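Local coordinates for protein putative tryptophan halogenase (Xanthomonas campestris pv. campestris, PDB 6Y1W) that is a putative FAD-dependent tryptophan halogenase, probably using reduced flavin to halogenate an aromatic substrate, and is seen here without its cofactor, at residues Val67-His70 and Arg71-Ile75; Gly168-Ala171 and Arg172-Arg176; Ile354-Gly357 and Ile358-Leu362; Met413-Asp417 and Ser418-Arg422; His492-Phe495 and Leu496-Tyr499. All coordinates share one frame; numbering follows the deposited sequence. Where two conformers were deposited one is given.

Contact 1: residues Val67-His70 and Arg71-Ile75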
# COMPACT_ATOMS: atom_id res chain seq x y z
N VAL A 67 -8.26 -16.35 -6.75
CA VAL A 67 -8.63 -16.12 -8.14
C VAL A 67 -7.42 -15.57 -8.90
O VAL A 67 -7.11 -15.98 -10.02
CB VAL A 67 -9.83 -15.16 -8.23
CG1 VAL A 67 -10.28 -14.99 -9.69
CG2 VAL A 67 -10.99 -15.65 -7.39
N THR A 68 -6.73 -14.62 -8.28
CA THR A 68 -5.50 -14.10 -8.88
C THR A 68 -4.43 -15.17 -9.02
O THR A 68 -3.73 -15.22 -10.04
CB THR A 68 -5.01 -12.93 -8.04
OG1 THR A 68 -6.03 -11.93 -8.03
CG2 THR A 68 -3.71 -12.34 -8.62
N PHE A 69 -4.23 -16.00 -7.99
CA PHE A 69 -3.24 -17.09 -8.08
C PHE A 69 -3.46 -17.94 -9.34
O PHE A 69 -2.51 -18.28 -10.07
CB PHE A 69 -3.36 -17.99 -6.82
CG PHE A 69 -2.22 -19.00 -6.64
CD1 PHE A 69 -0.91 -18.57 -6.48
CD2 PHE A 69 -2.50 -20.37 -6.58
CE1 PHE A 69 0.13 -19.51 -6.24
CE2 PHE A 69 -1.48 -21.32 -6.38
CZ PHE A 69 -0.17 -20.89 -6.20
N HIS A 70 -4.71 -18.29 -9.63
CA HIS A 70 -4.96 -19.13 -10.79
C HIS A 70 -4.75 -18.36 -12.08
O HIS A 70 -4.32 -18.96 -13.07
CB HIS A 70 -6.38 -19.73 -10.70
CG HIS A 70 -6.46 -20.74 -9.62
ND1 HIS A 70 -7.66 -21.29 -9.19
CD2 HIS A 70 -5.49 -21.35 -8.90
CE1 HIS A 70 -7.41 -22.17 -8.23
NE2 HIS A 70 -6.10 -22.23 -8.04
N ARG A 71 -4.96 -17.05 -12.07
CA ARG A 71 -4.60 -16.25 -13.24
C ARG A 71 -3.11 -16.26 -13.48
O ARG A 71 -2.66 -16.31 -14.63
CB ARG A 71 -5.09 -14.82 -13.08
CG ARG A 71 -6.56 -14.78 -13.23
CD ARG A 71 -7.06 -13.41 -13.59
NE ARG A 71 -8.50 -13.52 -13.63
CZ ARG A 71 -9.33 -12.87 -12.83
NH1 ARG A 71 -8.84 -12.02 -11.92
NH2 ARG A 71 -10.64 -13.07 -12.95
N LEU A 72 -2.31 -16.16 -12.41
CA LEU A 72 -0.85 -16.19 -12.59
C LEU A 72 -0.42 -17.54 -13.15
O LEU A 72 0.48 -17.62 -13.99
CB LEU A 72 -0.11 -15.94 -11.26
CG LEU A 72 -0.51 -14.68 -10.49
CD1 LEU A 72 0.27 -14.60 -9.17
CD2 LEU A 72 -0.32 -13.43 -11.32
N LEU A 73 -1.04 -18.61 -12.67
CA LEU A 73 -0.62 -19.95 -13.08
C LEU A 73 -1.31 -20.39 -14.37
O LEU A 73 -0.97 -21.45 -14.91
CB LEU A 73 -0.92 -20.98 -11.97
CG LEU A 73 0.19 -21.17 -10.92
CD1 LEU A 73 0.58 -19.84 -10.27
CD2 LEU A 73 -0.19 -22.21 -9.84
N GLU A 74 -2.25 -19.58 -14.88
CA GLU A 74 -3.07 -19.95 -16.04
C GLU A 74 -3.81 -21.27 -15.82
O GLU A 74 -3.86 -22.16 -16.68
CB GLU A 74 -2.20 -19.98 -17.30
CG GLU A 74 -1.60 -18.61 -17.52
CD GLU A 74 -0.74 -18.57 -18.75
OE1 GLU A 74 0.46 -18.74 -18.59
OE2 GLU A 74 -1.25 -18.38 -19.87
N ILE A 75 -4.42 -21.38 -14.64
CA ILE A 75 -5.33 -22.46 -14.29
C ILE A 75 -6.73 -21.99 -14.62
O ILE A 75 -7.12 -20.89 -14.21
CB ILE A 75 -5.20 -22.83 -12.80
CG1 ILE A 75 -3.90 -23.60 -12.63
CG2 ILE A 75 -6.46 -23.62 -12.29
CD1 ILE A 75 -3.57 -23.87 -11.16

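Contact 2: residues Gly168-Ala171 and Arg172-Arg176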
# COMPACT_ATOMS: atom_id res chain seq x y z
N GLY A 168 -8.31 -31.65 -0.42
CA GLY A 168 -7.56 -32.81 -0.87
C GLY A 168 -7.62 -32.94 -2.38
O GLY A 168 -6.61 -33.25 -3.02
N LEU A 169 -8.81 -32.72 -2.96
CA LEU A 169 -8.93 -32.73 -4.41
C LEU A 169 -8.14 -31.59 -5.02
O LEU A 169 -7.58 -31.74 -6.11
CB LEU A 169 -10.39 -32.62 -4.84
CG LEU A 169 -11.24 -33.85 -4.50
CD1 LEU A 169 -12.68 -33.63 -4.82
CD2 LEU A 169 -10.68 -35.08 -5.24
N TYR A 170 -8.08 -30.44 -4.36
CA TYR A 170 -7.31 -29.31 -4.89
C TYR A 170 -5.82 -29.66 -4.94
O TYR A 170 -5.14 -29.43 -5.96
CB TYR A 170 -7.58 -28.05 -4.05
CG TYR A 170 -6.87 -26.78 -4.51
CD1 TYR A 170 -6.86 -26.42 -5.85
CD2 TYR A 170 -6.18 -25.97 -3.60
CE1 TYR A 170 -6.23 -25.26 -6.29
CE2 TYR A 170 -5.55 -24.80 -4.02
CZ TYR A 170 -5.59 -24.45 -5.36
OH TYR A 170 -4.95 -23.31 -5.78
N ALA A 171 -5.29 -30.24 -3.85
CA ALA A 171 -3.90 -30.68 -3.86
C ALA A 171 -3.63 -31.69 -4.96
O ALA A 171 -2.54 -31.68 -5.55
CB ALA A 171 -3.51 -31.26 -2.48
N ARG A 172 -4.57 -32.62 -5.22
CA ARG A 172 -4.35 -33.61 -6.27
C ARG A 172 -4.36 -32.95 -7.65
O ARG A 172 -3.54 -33.31 -8.51
CB ARG A 172 -5.41 -34.72 -6.18
CG ARG A 172 -5.10 -35.94 -7.08
CD ARG A 172 -3.88 -36.70 -6.52
NE ARG A 172 -3.38 -37.74 -7.43
CZ ARG A 172 -2.70 -37.49 -8.54
NH1 ARG A 172 -2.45 -36.24 -8.89
NH2 ARG A 172 -2.27 -38.49 -9.31
N PHE A 173 -5.23 -31.95 -7.84
CA PHE A 173 -5.28 -31.18 -9.08
C PHE A 173 -3.96 -30.45 -9.29
O PHE A 173 -3.39 -30.48 -10.39
CB PHE A 173 -6.47 -30.20 -9.01
CG PHE A 173 -6.59 -29.28 -10.17
CD1 PHE A 173 -7.35 -29.63 -11.29
CD2 PHE A 173 -6.02 -28.03 -10.12
CE1 PHE A 173 -7.48 -28.72 -12.36
CE2 PHE A 173 -6.13 -27.13 -11.21
CZ PHE A 173 -6.87 -27.48 -12.31
N LEU A 174 -3.41 -29.86 -8.23
CA LEU A 174 -2.14 -29.16 -8.37
C LEU A 174 -0.99 -30.11 -8.58
O LEU A 174 0.02 -29.72 -9.19
CB LEU A 174 -1.87 -28.29 -7.15
CG LEU A 174 -2.87 -27.16 -6.94
CD1 LEU A 174 -2.71 -26.62 -5.51
CD2 LEU A 174 -2.66 -26.04 -7.96
N ARG A 175 -1.08 -31.33 -8.03
CA ARG A 175 -0.04 -32.31 -8.28
C ARG A 175 0.02 -32.65 -9.76
O ARG A 175 1.11 -32.74 -10.35
CB ARG A 175 -0.30 -33.59 -7.48
CG ARG A 175 0.66 -34.71 -7.90
CD ARG A 175 0.51 -35.92 -6.94
NE ARG A 175 1.02 -37.11 -7.61
CZ ARG A 175 0.84 -38.35 -7.14
NH1 ARG A 175 0.20 -38.54 -6.00
NH2 ARG A 175 1.33 -39.39 -7.82
N ARG A 176 -1.15 -32.87 -10.36
CA ARG A 176 -1.21 -33.16 -11.80
C ARG A 176 -0.62 -32.01 -12.61
O ARG A 176 0.20 -32.21 -13.51
CB ARG A 176 -2.66 -33.39 -12.22
CG ARG A 176 -3.26 -34.69 -11.76
CD ARG A 176 -4.68 -34.87 -12.33
NE ARG A 176 -5.60 -35.42 -11.33
CZ ARG A 176 -5.55 -36.67 -10.89
NH1 ARG A 176 -4.64 -37.51 -11.36
NH2 ARG A 176 -6.42 -37.09 -9.97

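Contact 3: residues Ile354-Gly357 and Ile358-Leu362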
# COMPACT_ATOMS: atom_id res chain seq x y z
N ILE A 354 -0.55 -19.46 2.47
CA ILE A 354 0.33 -20.28 1.63
C ILE A 354 0.67 -19.53 0.35
O ILE A 354 1.84 -19.42 -0.05
CB ILE A 354 -0.32 -21.64 1.33
CG1 ILE A 354 -0.45 -22.46 2.62
CG2 ILE A 354 0.57 -22.41 0.33
CD1 ILE A 354 -1.37 -23.71 2.46
N GLN A 355 -0.36 -19.03 -0.34
CA GLN A 355 -0.16 -18.33 -1.60
C GLN A 355 0.76 -17.13 -1.41
O GLN A 355 1.67 -16.91 -2.23
CB GLN A 355 -1.50 -17.85 -2.15
CG GLN A 355 -1.35 -16.80 -3.24
CD GLN A 355 -2.69 -16.40 -3.83
OE1 GLN A 355 -3.69 -17.15 -3.71
NE2 GLN A 355 -2.72 -15.26 -4.53
N ARG A 356 0.56 -16.35 -0.33
CA ARG A 356 1.45 -15.19 -0.14
C ARG A 356 2.90 -15.62 0.02
O ARG A 356 3.81 -14.98 -0.51
CB ARG A 356 1.03 -14.37 1.09
CG ARG A 356 -0.32 -13.68 0.93
CD ARG A 356 -0.31 -12.63 -0.22
NE ARG A 356 0.76 -11.68 0.01
CZ ARG A 356 1.62 -11.28 -0.92
NH1 ARG A 356 1.54 -11.74 -2.16
NH2 ARG A 356 2.58 -10.40 -0.58
N GLY A 357 3.14 -16.68 0.79
CA GLY A 357 4.52 -17.12 0.98
C GLY A 357 5.14 -17.54 -0.34
O GLY A 357 6.32 -17.29 -0.58
N ILE A 358 4.35 -18.19 -1.20
CA ILE A 358 4.85 -18.66 -2.50
C ILE A 358 5.09 -17.49 -3.44
O ILE A 358 6.16 -17.37 -4.08
CB ILE A 358 3.83 -19.65 -3.12
CG1 ILE A 358 3.73 -20.92 -2.30
CG2 ILE A 358 4.21 -19.95 -4.61
CD1 ILE A 358 2.47 -21.76 -2.63
N VAL A 359 4.09 -16.63 -3.60
CA VAL A 359 4.19 -15.50 -4.51
C VAL A 359 5.32 -14.58 -4.07
O VAL A 359 6.10 -14.10 -4.90
CB VAL A 359 2.85 -14.75 -4.59
CG1 VAL A 359 3.01 -13.39 -5.36
CG2 VAL A 359 1.83 -15.63 -5.31
N ARG A 360 5.45 -14.35 -2.77
CA ARG A 360 6.54 -13.49 -2.31
C ARG A 360 7.88 -14.13 -2.62
O ARG A 360 8.82 -13.43 -3.02
CB ARG A 360 6.43 -13.22 -0.82
CG ARG A 360 7.38 -12.10 -0.37
CD ARG A 360 7.39 -11.99 1.15
NE ARG A 360 6.02 -11.84 1.66
CZ ARG A 360 5.39 -12.74 2.40
NH1 ARG A 360 5.96 -13.88 2.76
NH2 ARG A 360 4.13 -12.48 2.77
N LEU A 361 7.99 -15.46 -2.46
CA LEU A 361 9.24 -16.16 -2.78
C LEU A 361 9.56 -16.01 -4.26
O LEU A 361 10.72 -15.78 -4.64
CB LEU A 361 9.13 -17.64 -2.44
CG LEU A 361 10.37 -18.51 -2.76
CD1 LEU A 361 11.68 -17.95 -2.17
CD2 LEU A 361 10.14 -19.96 -2.23
N LEU A 362 8.55 -16.21 -5.12
CA LEU A 362 8.82 -16.09 -6.56
C LEU A 362 9.22 -14.66 -6.93
O LEU A 362 10.04 -14.45 -7.84
CB LEU A 362 7.59 -16.56 -7.35
CG LEU A 362 7.42 -18.08 -7.23
CD1 LEU A 362 6.13 -18.54 -7.96
CD2 LEU A 362 8.64 -18.84 -7.75

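Contact 4: residues Met413-Asp417 and Ser418-Arg422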
# COMPACT_ATOMS: atom_id res chain seq x y z
N MET A 413 -9.81 -8.80 27.89
CA MET A 413 -8.38 -9.03 27.75
C MET A 413 -7.67 -7.79 27.21
O MET A 413 -8.25 -6.98 26.48
CB MET A 413 -8.15 -10.22 26.80
CG MET A 413 -8.56 -9.93 25.37
SD MET A 413 -8.21 -11.35 24.27
CE MET A 413 -9.05 -10.81 22.81
N GLU A 414 -6.37 -7.67 27.53
CA GLU A 414 -5.55 -6.68 26.83
C GLU A 414 -5.35 -7.11 25.38
O GLU A 414 -5.38 -8.30 25.07
CB GLU A 414 -4.19 -6.55 27.51
CG GLU A 414 -4.29 -6.11 28.96
CD GLU A 414 -4.98 -4.77 29.11
OE1 GLU A 414 -4.52 -3.79 28.47
OE2 GLU A 414 -5.99 -4.69 29.86
N ILE A 415 -5.22 -6.13 24.49
CA ILE A 415 -5.07 -6.41 23.06
C ILE A 415 -3.86 -5.66 22.50
O ILE A 415 -3.36 -4.69 23.11
CB ILE A 415 -6.34 -6.03 22.27
CG1 ILE A 415 -6.73 -4.56 22.55
CG2 ILE A 415 -7.44 -7.06 22.62
CD1 ILE A 415 -7.75 -3.95 21.50
N PRO A 416 -3.38 -6.06 21.33
CA PRO A 416 -2.25 -5.32 20.72
C PRO A 416 -2.61 -3.87 20.48
O PRO A 416 -3.73 -3.54 20.07
CB PRO A 416 -2.01 -6.05 19.39
CG PRO A 416 -2.61 -7.42 19.57
CD PRO A 416 -3.81 -7.18 20.48
N ASP A 417 -1.63 -2.99 20.72
CA ASP A 417 -1.84 -1.57 20.52
C ASP A 417 -2.27 -1.27 19.09
O ASP A 417 -3.04 -0.32 18.85
CB ASP A 417 -0.54 -0.80 20.82
CG ASP A 417 -0.25 -0.70 22.32
OD1 ASP A 417 -1.20 -0.76 23.12
OD2 ASP A 417 0.93 -0.54 22.68
N SER A 418 -1.77 -2.06 18.13
CA SER A 418 -2.11 -1.84 16.73
C SER A 418 -3.61 -2.02 16.51
O SER A 418 -4.24 -1.26 15.76
CB SER A 418 -1.30 -2.79 15.83
OG SER A 418 -1.37 -4.18 16.23
N LEU A 419 -4.21 -3.02 17.17
CA LEU A 419 -5.66 -3.21 17.04
C LEU A 419 -6.43 -2.16 17.83
O LEU A 419 -7.46 -1.65 17.37
CB LEU A 419 -6.06 -4.62 17.49
CG LEU A 419 -7.58 -4.82 17.59
CD1 LEU A 419 -8.21 -4.65 16.19
CD2 LEU A 419 -7.85 -6.20 18.16
N ARG A 420 -5.97 -1.84 19.05
CA ARG A 420 -6.66 -0.84 19.84
C ARG A 420 -6.79 0.47 19.08
O ARG A 420 -7.84 1.11 19.09
CB ARG A 420 -5.93 -0.62 21.17
CG ARG A 420 -6.60 0.43 22.07
CD ARG A 420 -5.94 0.48 23.46
NE ARG A 420 -6.11 -0.79 24.16
CZ ARG A 420 -7.19 -1.10 24.86
NH1 ARG A 420 -8.18 -0.22 24.97
NH2 ARG A 420 -7.30 -2.28 25.46
N HIS A 421 -5.70 0.90 18.42
CA HIS A 421 -5.77 2.15 17.67
C HIS A 421 -6.82 2.10 16.57
O HIS A 421 -7.59 3.05 16.39
CB HIS A 421 -4.38 2.49 17.09
CG HIS A 421 -4.40 3.68 16.17
ND1 HIS A 421 -4.45 4.98 16.64
CD2 HIS A 421 -4.36 3.77 14.82
CE1 HIS A 421 -4.45 5.82 15.62
NE2 HIS A 421 -4.40 5.11 14.50
N ARG A 422 -6.91 0.97 15.84
CA ARG A 422 -7.93 0.88 14.80
C ARG A 422 -9.34 0.91 15.38
O ARG A 422 -10.22 1.59 14.85
CB ARG A 422 -7.74 -0.41 13.97
CG ARG A 422 -6.34 -0.48 13.24
CD ARG A 422 -6.50 -0.22 11.75
NE ARG A 422 -5.53 -0.93 10.93
CZ ARG A 422 -5.59 -1.05 9.61
NH1 ARG A 422 -6.56 -0.52 8.90
NH2 ARG A 422 -4.65 -1.73 8.99
O HOH W 1 -8.74 -4.38 27.04
O HOH W 2 -5.20 -3.47 25.64
O HOH W 3 -3.60 -1.98 23.65

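Contact 5: residues His492-Phe495 and Leu496-Tyr499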
# COMPACT_ATOMS: atom_id res chain seq x y z
N HIS A 492 -27.54 -19.85 -7.27
CA HIS A 492 -26.20 -20.44 -7.24
C HIS A 492 -26.16 -21.80 -7.93
O HIS A 492 -25.24 -22.10 -8.71
CB HIS A 492 -25.78 -20.58 -5.77
CG HIS A 492 -24.32 -20.91 -5.55
ND1 HIS A 492 -23.86 -21.31 -4.32
CD2 HIS A 492 -23.24 -20.83 -6.36
CE1 HIS A 492 -22.55 -21.52 -4.40
NE2 HIS A 492 -22.15 -21.20 -5.62
N ALA A 493 -27.11 -22.65 -7.59
CA ALA A 493 -27.12 -24.02 -8.12
C ALA A 493 -27.28 -24.02 -9.62
O ALA A 493 -26.67 -24.85 -10.31
CB ALA A 493 -28.25 -24.82 -7.48
N GLU A 494 -28.11 -23.11 -10.16
CA GLU A 494 -28.26 -23.06 -11.61
C GLU A 494 -26.96 -22.62 -12.28
O GLU A 494 -26.57 -23.17 -13.32
CB GLU A 494 -29.40 -22.11 -11.98
CG GLU A 494 -30.75 -22.79 -11.86
CD GLU A 494 -31.90 -21.83 -11.98
OE1 GLU A 494 -32.96 -22.10 -11.35
OE2 GLU A 494 -31.75 -20.81 -12.71
N PHE A 495 -26.27 -21.66 -11.68
CA PHE A 495 -25.01 -21.23 -12.27
C PHE A 495 -23.97 -22.35 -12.21
O PHE A 495 -23.28 -22.60 -13.20
CB PHE A 495 -24.50 -19.96 -11.57
CG PHE A 495 -23.36 -19.35 -12.30
CD1 PHE A 495 -23.58 -18.62 -13.47
CD2 PHE A 495 -22.06 -19.57 -11.88
CE1 PHE A 495 -22.50 -18.10 -14.20
CE2 PHE A 495 -20.99 -19.06 -12.60
CZ PHE A 495 -21.20 -18.31 -13.76
N LEU A 496 -23.87 -23.05 -11.07
CA LEU A 496 -22.91 -24.15 -10.97
C LEU A 496 -23.17 -25.23 -12.02
O LEU A 496 -22.25 -25.73 -12.66
CB LEU A 496 -22.98 -24.77 -9.58
CG LEU A 496 -22.57 -23.84 -8.42
CD1 LEU A 496 -22.99 -24.47 -7.10
CD2 LEU A 496 -21.02 -23.68 -8.46
N ARG A 497 -24.44 -25.61 -12.17
CA ARG A 497 -24.78 -26.66 -13.12
C ARG A 497 -24.33 -26.31 -14.53
O ARG A 497 -23.94 -27.20 -15.30
CB ARG A 497 -26.28 -26.90 -13.10
CG ARG A 497 -26.70 -27.96 -12.10
CD ARG A 497 -28.13 -28.42 -12.37
NE ARG A 497 -29.11 -27.42 -11.93
CZ ARG A 497 -29.57 -27.34 -10.69
NH1 ARG A 497 -29.13 -28.19 -9.76
NH2 ARG A 497 -30.47 -26.40 -10.37
N ARG A 498 -24.41 -25.03 -14.90
CA ARG A 498 -24.01 -24.61 -16.24
C ARG A 498 -22.53 -24.31 -16.38
O ARG A 498 -21.97 -24.47 -17.47
CB ARG A 498 -24.79 -23.36 -16.68
CG ARG A 498 -26.29 -23.44 -16.49
CD ARG A 498 -27.01 -22.29 -17.21
NE ARG A 498 -26.62 -20.97 -16.73
CZ ARG A 498 -27.46 -20.07 -16.23
NH1 ARG A 498 -27.02 -18.88 -15.82
NH2 ARG A 498 -28.76 -20.35 -16.14
N TYR A 499 -21.86 -23.89 -15.31
CA TYR A 499 -20.51 -23.35 -15.44
C TYR A 499 -19.43 -24.35 -15.05
O TYR A 499 -18.40 -24.44 -15.72
CB TYR A 499 -20.37 -22.10 -14.56
CG TYR A 499 -19.01 -21.43 -14.63
CD1 TYR A 499 -18.61 -20.70 -15.75
CD2 TYR A 499 -18.12 -21.51 -13.54
CE1 TYR A 499 -17.36 -20.09 -15.80
CE2 TYR A 499 -16.90 -20.90 -13.57
CZ TYR A 499 -16.50 -20.19 -14.69
OH TYR A 499 -15.28 -19.57 -14.71

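Contact 1: residues Val67-His70 and Arg71-Ile75
His70 and Ile75 meet where the helix 65-73 runs out, and the carbonyl of His70 is the acceptor that organises the turn. Its O takes the N-H of Ile75 at 2.9 Å, a fairly straight bond (158°) that spans five residues instead of four. One turn earlier the pattern is still alpha-helical: Val67 O receives Arg71 N, Thr68 O receives Leu72 N at 2.9 Å, and Phe69 O receives Leu73 N. Glu74 N makes a weak bond of 3.3 Å to Arg71 O. Together the bonds from Ile75 and Glu74 form a Schellman motif, with Glu74 as the C-prime residue in a left-handed conformation (phi 56°). The reversal turns Ile75 back over the helix end, where its CG2 lies over one face of the His70 imidazole, 4.1 Å from the ring centroid. Histidine suits this place because its face can pack against a branched aliphatic chain while NE2 stays hydrogen-bonded to Tyr170 OH on helix 167-180. Phe69, with CG anti to the backbone N (chi1 -168°), swings its ring alongside the next turn, and Leu73 CD2 touches its CE2 at 3.8 Å. On the outer side Val67 CG1 lies over one face of the Arg71 guanidinium, 3.8 Å from NH2, the two side chains running alongside each other. Glu74, also exposed, forms a salt bridge through OE1 with Lys37 of helix 25-39.

Contact 2: residues Gly168-Ala171 and Arg172-Arg176
Tyr170 and Leu174, one helical turn apart, make the tight side of this contact. Leu174 CD1 sits over a face of the phenol ring in a CH-pi contact, 3.7 Å from the ring centroid and 15° off the normal, and comes within 3.6 Å of Tyr170 CZ. The ring reaches it because CG stands anti to the backbone N (chi1 -178°), which lays the phenol along the helix toward the following turn. The flat ring offers a broad face on which one methyl of leucine's forked end can rest. Both segments belong to helix 167-180, whose regular ladder includes Leu174 N to Tyr170 O at 2.9 Å and Arg175 N to Ala171 O. Ala171, small and buried, comes close to Gly25 in the glycine-rich turn of the Rossmann-type nucleotide-binding region, which is predicted to bind FAD. The other side is looser. Of the Arg172 side chain, CB alone comes near the carbonyls behind it, 3.7 Å from Gly168 O, and the residue was modelled in two conformations, as suits a loose flank. Arg175 likewise runs outward, extended, to a salt bridge from NE to Glu179, long polar chains being well suited to a face partly open to solvent.

Contact 3: residues Ile354-Gly357 and Ile358-Leu362
Ile354 and Ile358 touch along one stripe of the helix 350-363, Ile354 CG2 resting 3.6 Å from Ile358 CD1 with the two side chains pointing the same way. Ile358 CG1, anti to its own carbonyl carbon (chi1 -67°), is carried back along the helix, so that CD1 reaches the preceding turn. On the next stripe Val359 CG2 lies 4.0 Å from Gln355 CG, while Val359 CG1 meets the edge of the Arg356 guanidinium, 3.9 Å from NH1. Beta-branched residues suit these buried positions because their methyls fill the space beside the backbone. Arg360 folds back through a bend at chi3 until Arg356 O lies over the centre of one face of its guanidinium, about 3.9 Å above the plane. Gly357 presents only backbone here, and its CA is 4.0 Å from Arg360 NH1. Beneath these contacts run the helical bonds, the straightest being Val359 N to Gln355 O at 2.8 Å and 175°.

The two arginines come to 4.2 Å between their NH2 atoms, a closeness probably eased by Glu384, which forms a salt bridge with Arg356 and a long, weak ion pair with Arg360, while Tyr377 makes a cation-pi contact with Arg360. The sulfonate of a MES molecule, probably from the crystallisation liquor, pairs its charge with Arg356 NH1 and accepts a hydrogen bond from Gln355 NE2. Around this helix, Ile358 packs on Met30 and Ala34 of helix 25-39, Gln355 on helix 65-73, and Arg360 and Leu361 on helix 371-397.

Contact 4: residues Met413-Asp417 and Ser418-Arg422
The Arg420 guanidinium has Ile415 CD1 over one face, 4.1 Å above the plane and offset toward its rim, while two waters lie in plane at its edge. One accepts from NH2 at 3.0 Å and donates to Met413 O; the other accepts from NE at 2.8 Å and lies within hydrogen-bonding reach of Ile415 O and Asp417 OD1, more acceptors being near it than it has protons to give. Arginine suits this place because the face of its planar cation, which bears no N-H, can lie against isoleucine while the N-H groups around its rim bind water. The Glu414 carboxylate is near but well out of the guanidinium plane, OE1 lying 4.4 Å from Arg420 NH2, which suggests attraction between charges without a direct bond. A bend at chi3 (-63°) brings the guanidinium back over Ile415, the two side chains crossing at about a right angle. The delta methyl of Ile415 also reaches Leu419, CD1 to CG 4.0 Å. Pro416 O accepts Arg420 N at 3.0 Å and, weakly, Leu419 N; Asp417 O accepts His421 N. His421 NE2 is held by Glu376 of the second subunit. The arrangement is a helix N-terminus: the loop from helix 405-412 enters helix 417-429 with Pro416 at the N-cap position, its rigid ring setting the chain just before the first turn.

Contact 5: residues His492-Phe495 and Leu496-Tyr499
With CG anti to the backbone N in both His492 (chi1 -168°) and Phe495 (chi1 -169°), each ring is swung toward the following turn of helix 492-499. Leu496 CD1 thereby comes over a face of the imidazole, 3.8 Å from its centroid and 18° off the normal, and Tyr499 CB lies over the Phe495 ring, 3.7 Å from CE2. The Phe495 and Tyr499 rings themselves are nearly parallel but slid apart, with centroids 5.2 Å apart, so they barely overlap. On the exposed side the arginines lie against the backbone: Ala493 O sits over the centre of the Arg497 guanidinium, and Arg498 CG touches Glu494 O at 3.2 Å. Main-chain bonds follow the helix, Leu496 N to His492 O at 2.9 Å being one of the straighter. Histidine suits its buried place because both ring nitrogens are occupied, ND1 by Pro260 O and NE2 by Phe88 N, while a face is left to leucine. Phe88 belongs to the strand 87-89, which also holds Lys89, the predicted active-site residue. Leu496 and Tyr499 pack on the same strand, Tyr499 OH bonds Glu77 of helix 77-83, and His153 meets the rings of both Phe495 and Tyr499.

Contacts 1, 2 and 3 are neighbours on helices 65-73, 167-180 and 350-363, all packed against helix 25-39 near the predicted FAD site. Contact 1 stands between the other two, touching contact 2 through His70 and Tyr170 and contact 3 through Phe69 and Gln355. Contact 3 is buried and relies on branched aliphatics with a charged rim; the others are partly buried, with exposed residues in contacts 1, 4 and 5. Contacts 1 and 2 rest on aliphatic groups over aromatic faces, as does contact 5 beside strand 87-89. Contact 4 differs in being a helix start where waters join an arginine to the incoming loop; like contacts 1 and 3 it also reaches the second subunit.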